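Side-chain contacts in Alpha/beta hydrolase (Pseudomonas aeruginosa PAO1, PDB 4R1D), which probably acts as a lipase effector of the H2 type VI secretion system, binds calcium, and forms a complex with the immunity protein Tli4: residues A[258-263]-A[416-421]; A[331-336]-A[488-493]. One frame throughout, in Å; residues are numbered along the deposited sequence.

Contact 1: residues A[258-263]-A[416-421]; sequences GGLVAR and GELSAA
The guanidinium of Arg263 is the flat group of this contact, and the backbone of Leu418 approaches it at a slant, with Arg263 NH2 coming to 3.1 Å from Leu418 O. The strongest polar partner of Arg263 lies just beyond the segment: its NE donates to Gly422 O, just past the C-terminal end of helix 400-421, and Tyr423 adds a cation-pi contact. A buried arginine suits this place because its long chain spans the gap and sets its charge near a helix end whose dipole would probably favour a cation. A bend at chi3 (61°) turns the guanidinium away from the line of its own methylenes.

Leu418 reaches across with its two methyls parted. Its CD2 rests 3.8 Å from CB of Arg263, and its CD1 lies 4.2 Å from CG of Leu260, whose side chain it crosses at about a right angle. The segment axes run at 71° to each other; at their wide separation of 11.1 Å the backbones stay apart, and long side chains, Leu418 and Arg263 above all, make the contact.

The sharp strand-to-helix turn between strand 250-255 and helix 258-267, with Gly258 and Gly259 opening the helix, is consistent with the nucleophile elbow of an alpha/beta hydrolase. While Arg263 and Leu260 engage helix 400-421, Val261 packs on helix 215-238, and the small Ala262 lets the helix lie against strands 250-255 and 274-280.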
loop_
_atom_site.group_PDB
_atom_site.type_symbol
_atom_site.label_atom_id
_atom_site.label_comp_id
_atom_site.label_asym_id
_atom_site.label_seq_id
_atom_site.Cartn_x
_atom_site.Cartn_y
_atom_site.Cartn_z
ATOM N N GLY A 258 8.528 -4.650 -5.758
ATOM C CA GLY A 258 7.920 -5.495 -6.772
ATOM C C GLY A 258 8.803 -6.704 -7.059
ATOM O O GLY A 258 8.339 -7.725 -7.557
ATOM N N GLY A 259 10.089 -6.587 -6.740
ATOM C CA GLY A 259 11.009 -7.695 -6.912
ATOM C C GLY A 259 10.783 -8.815 -5.906
ATOM O O GLY A 259 11.071 -9.982 -6.175
ATOM N N LEU A 260 10.301 -8.456 -4.726
ATOM C CA LEU A 260 9.969 -9.467 -3.733
ATOM C C LEU A 260 8.682 -10.197 -4.144
ATOM O O LEU A 260 8.561 -11.421 -3.970
ATOM C CB LEU A 260 9.835 -8.843 -2.344
ATOM C CG LEU A 260 11.145 -8.454 -1.635
ATOM C CD1 LEU A 260 11.878 -7.362 -2.359
ATOM C CD2 LEU A 260 10.835 -8.014 -0.202
ATOM N N VAL A 261 7.740 -9.447 -4.702
ATOM C CA VAL A 261 6.517 -10.034 -5.248
ATOM C C VAL A 261 6.886 -11.056 -6.323
ATOM O O VAL A 261 6.395 -12.185 -6.318
ATOM C CB VAL A 261 5.598 -8.954 -5.857
ATOM C CG1 VAL A 261 4.395 -9.599 -6.569
ATOM C CG2 VAL A 261 5.149 -7.936 -4.766
ATOM N N ALA A 262 7.773 -10.655 -7.230
ATOM C CA ALA A 262 8.201 -11.519 -8.321
ATOM C C ALA A 262 8.877 -12.788 -7.801
ATOM O O ALA A 262 8.619 -13.884 -8.275
ATOM C CB ALA A 262 9.141 -10.771 -9.254
ATOM N N ARG A 263 9.747 -12.641 -6.815
ATOM C CA ARG A 263 10.426 -13.813 -6.281
ATOM C C ARG A 263 9.465 -14.759 -5.570
ATOM O O ARG A 263 9.574 -15.968 -5.707
ATOM C CB ARG A 263 11.589 -13.400 -5.383
ATOM C CG ARG A 263 12.786 -12.860 -6.175
ATOM C CD ARG A 263 13.802 -12.188 -5.259
ATOM N NE ARG A 263 14.312 -13.150 -4.283
ATOM C CZ ARG A 263 14.796 -12.834 -3.084
ATOM N NH1 ARG A 263 14.845 -11.565 -2.678
ATOM N NH2 ARG A 263 15.232 -13.801 -2.281
ATOM N N GLY A 416 12.569 -15.667 5.583
ATOM C CA GLY A 416 13.316 -16.913 5.585
ATOM C C GLY A 416 13.053 -17.776 4.363
ATOM O O GLY A 416 13.983 -18.319 3.771
ATOM N N GLU A 417 11.784 -17.917 3.990
ATOM C CA GLU A 417 11.433 -18.657 2.781
ATOM C C GLU A 417 12.015 -18.024 1.535
ATOM O O GLU A 417 12.586 -18.718 0.685
ATOM C CB GLU A 417 9.922 -18.763 2.631
ATOM C CG GLU A 417 9.284 -19.708 3.619
ATOM C CD GLU A 417 7.857 -20.031 3.231
ATOM O OE1 GLU A 417 6.944 -19.414 3.789
ATOM O OE2 GLU A 417 7.650 -20.890 2.347
ATOM N N LEU A 418 11.869 -16.708 1.405
ATOM C CA LEU A 418 12.423 -16.033 0.236
ATOM C C LEU A 418 13.932 -16.210 0.145
ATOM O O LEU A 418 14.459 -16.457 -0.927
ATOM C CB LEU A 418 12.094 -14.538 0.240
ATOM C CG LEU A 418 10.845 -13.975 -0.444
ATOM C CD1 LEU A 418 10.962 -12.442 -0.488
ATOM C CD2 LEU A 418 10.634 -14.526 -1.850
ATOM N N SER A 419 14.628 -16.052 1.268
ATOM C CA SER A 419 16.075 -16.213 1.278
ATOM C C SER A 419 16.483 -17.595 0.757
ATOM O O SER A 419 17.336 -17.713 -0.134
ATOM C CB SER A 419 16.616 -15.991 2.695
ATOM O OG SER A 419 18.026 -16.120 2.736
ATOM N N ALA A 420 15.869 -18.636 1.314
ATOM C CA ALA A 420 16.188 -20.019 0.934
ATOM C C ALA A 420 15.850 -20.301 -0.528
ATOM O O ALA A 420 16.579 -21.016 -1.219
ATOM C CB ALA A 420 15.459 -21.010 1.845
ATOM N N ALA A 421 14.753 -19.716 -0.999
ATOM C CA ALA A 421 14.259 -19.968 -2.352
ATOM C C ALA A 421 15.029 -19.200 -3.426
ATOM O O ALA A 421 14.957 -19.537 -4.608
ATOM C CB ALA A 421 12.766 -19.654 -2.434
#

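Contact 2: residues A[331-336]-A[488-493]; sequences EYREGR and PLDASG
Arg333 reaches Asp490 as an extended chain, with CG anti to the backbone N (chi1 -159°), whereas Arg336 folds at chi3 (-61°) to bring its NE to the same carboxylate. Together with Glu334 they form a salt-bridge network joining two loops, the second opening with a short 3-10 segment.

Arg333 grips side-on: NE bonds to OD1 of Asp490 at 3.1 Å and NH2 to OD2 of Asp490 at 2.9 Å, both acceptors lying near the guanidinium plane but met from above the carboxylate plane. The planes stand 68° apart. NH2 also pairs with Asp442, so the buried arginine has two acidic partners.

The guanidinium of Arg336 is held along its edge and has a neighbour over each face: CB of Leu489 off-centre on one, Arg333 O 3.5 Å above the middle of the other. Its NH1 and NH2 share OE1 of Glu334, the NH1 bond being 2.8 Å long, which helps fix the rotation of the group. Arginine suits this site, offering in-plane N-H groups to two acids and one face to a carbonyl oxygen. A water donates to both Glu334 OE1 and Leu489 O, adding a second link between the loops.

Asp490 is short enough to bring its carboxylate between the arginines: its OD1 accepts from Arg336 NE at 2.8 Å, and the two NE donors approach that oxygen from opposite faces of the carboxylate.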
loop_
_atom_site.group_PDB
_atom_site.type_symbol
_atom_site.label_atom_id
_atom_site.label_comp_id
_atom_site.label_asym_id
_atom_site.label_seq_id
_atom_site.Cartn_x
_atom_site.Cartn_y
_atom_site.Cartn_z
ATOM N N GLU A 331 19.426 -11.946 7.232
ATOM C CA GLU A 331 20.563 -12.062 6.310
ATOM C C GLU A 331 21.057 -10.715 5.784
ATOM O O GLU A 331 22.093 -10.620 5.125
ATOM C CB GLU A 331 20.185 -12.956 5.126
ATOM C CG GLU A 331 19.975 -14.426 5.474
ATOM C CD GLU A 331 18.622 -14.700 6.115
ATOM O OE1 GLU A 331 17.632 -14.009 5.775
ATOM O OE2 GLU A 331 18.546 -15.618 6.962
ATOM N N TYR A 332 20.287 -9.675 6.052
ATOM C CA TYR A 332 20.622 -8.319 5.629
ATOM C C TYR A 332 22.019 -7.960 6.116
ATOM O O TYR A 332 22.341 -8.201 7.272
ATOM C CB TYR A 332 19.603 -7.400 6.291
ATOM C CG TYR A 332 19.726 -5.918 6.064
ATOM C CD1 TYR A 332 19.131 -5.314 4.965
ATOM C CD2 TYR A 332 20.361 -5.104 6.997
ATOM C CE1 TYR A 332 19.193 -3.945 4.793
ATOM C CE2 TYR A 332 20.425 -3.739 6.833
ATOM C CZ TYR A 332 19.841 -3.164 5.722
ATOM O OH TYR A 332 19.897 -1.805 5.540
ATOM N N ARG A 333 22.848 -7.397 5.239
ATOM C CA ARG A 333 24.186 -6.950 5.641
ATOM C C ARG A 333 25.001 -8.143 6.159
ATOM O O ARG A 333 25.842 -8.003 7.052
ATOM C CB ARG A 333 24.059 -5.850 6.701
ATOM C CG ARG A 333 25.282 -4.946 6.867
ATOM C CD ARG A 333 24.888 -3.661 7.576
ATOM N NE ARG A 333 26.037 -2.827 7.911
ATOM C CZ ARG A 333 25.951 -1.567 8.317
ATOM N NH1 ARG A 333 24.762 -0.959 8.407
ATOM N NH2 ARG A 333 27.061 -0.908 8.620
ATOM N N GLU A 334 24.740 -9.312 5.579
ATOM C CA GLU A 334 25.417 -10.550 5.951
ATOM C C GLU A 334 25.363 -10.786 7.467
ATOM O O GLU A 334 26.306 -11.316 8.060
ATOM C CB GLU A 334 26.875 -10.540 5.445
ATOM C CG GLU A 334 27.020 -10.441 3.910
ATOM C CD GLU A 334 28.453 -10.165 3.449
ATOM O OE1 GLU A 334 29.116 -9.277 4.032
ATOM O OE2 GLU A 334 28.919 -10.827 2.492
ATOM N N GLY A 335 24.256 -10.386 8.086
ATOM C CA GLY A 335 24.038 -10.610 9.506
ATOM C C GLY A 335 24.669 -9.579 10.429
ATOM O O GLY A 335 24.516 -9.659 11.652
ATOM N N ARG A 336 25.363 -8.596 9.864
ATOM C CA ARG A 336 26.009 -7.578 10.698
ATOM C C ARG A 336 25.023 -6.518 11.185
ATOM O O ARG A 336 23.950 -6.347 10.605
ATOM C CB ARG A 336 27.190 -6.939 9.972
ATOM C CG ARG A 336 28.362 -7.892 9.758
ATOM C CD ARG A 336 29.561 -7.184 9.145
ATOM N NE ARG A 336 29.226 -6.637 7.835
ATOM C CZ ARG A 336 29.238 -7.341 6.712
ATOM N NH1 ARG A 336 29.594 -8.618 6.735
ATOM N NH2 ARG A 336 28.907 -6.765 5.567
ATOM N N PRO A 488 35.563 -2.908 8.439
ATOM C CA PRO A 488 36.115 -3.021 7.081
ATOM C C PRO A 488 35.233 -3.868 6.167
ATOM O O PRO A 488 35.152 -3.607 4.968
ATOM C CB PRO A 488 37.453 -3.733 7.311
ATOM C CG PRO A 488 37.827 -3.388 8.713
ATOM C CD PRO A 488 36.544 -3.278 9.477
ATOM N N LEU A 489 34.590 -4.882 6.735
ATOM C CA LEU A 489 33.667 -5.727 5.983
ATOM C C LEU A 489 32.435 -4.964 5.501
ATOM O O LEU A 489 31.716 -5.442 4.626
ATOM C CB LEU A 489 33.220 -6.909 6.843
ATOM C CG LEU A 489 34.369 -7.855 7.205
ATOM C CD1 LEU A 489 33.996 -8.770 8.364
ATOM C CD2 LEU A 489 34.772 -8.649 5.972
ATOM N N ASP A 490 32.190 -3.792 6.076
ATOM C CA ASP A 490 31.004 -3.014 5.717
ATOM C C ASP A 490 31.223 -2.048 4.558
ATOM O O ASP A 490 30.292 -1.361 4.139
ATOM C CB ASP A 490 30.506 -2.217 6.917
ATOM C CG ASP A 490 29.525 -2.993 7.768
ATOM O OD1 ASP A 490 28.866 -3.930 7.262
ATOM O OD2 ASP A 490 29.416 -2.647 8.958
ATOM N N ALA A 491 32.453 -1.964 4.055
ATOM C CA ALA A 491 32.757 -0.973 3.024
ATOM C C ALA A 491 31.877 -1.077 1.766
ATOM O O ALA A 491 31.413 -0.058 1.244
ATOM C CB ALA A 491 34.250 -1.012 2.656
ATOM N N SER A 492 31.627 -2.298 1.303
ATOM C CA SER A 492 30.939 -2.496 0.030
ATOM C C SER A 492 29.450 -2.180 0.121
ATOM O O SER A 492 28.810 -1.955 -0.901
ATOM C CB SER A 492 31.124 -3.926 -0.487
ATOM O OG SER A 492 30.376 -4.860 0.277
ATOM N N GLY A 493 28.914 -2.155 1.336
ATOM C CA GLY A 493 27.479 -1.992 1.541
ATOM C C GLY A 493 27.014 -0.589 1.900
ATOM O O GLY A 493 25.825 -0.369 2.135
HETATM O O HOH W 1 31.935 -7.929 3.376
#

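How the contacts relate
The two contacts have centres about 20 Å apart, yet they also touch, where Ser419 OG of contact 1 packs 3.7 Å from Glu331 CD of contact 2. Along the chain their segments alternate: 258-263, 331-336, 416-421, then 488-493. Contact 1 joins helix 258-267, which lies on strands 250-255 and 274-280 of the six-stranded parallel sheet, to helix 400-421. Contact 2 lies farther from the centre of the chain, where segment 331-336 leads into strand 339-342 of the smaller mixed sheet and segment 488-493 follows strand 477-479 of that sheet. Each contact brings together parts about 150 residues apart, one between helices at the core and one between loops, both away from the calcium site.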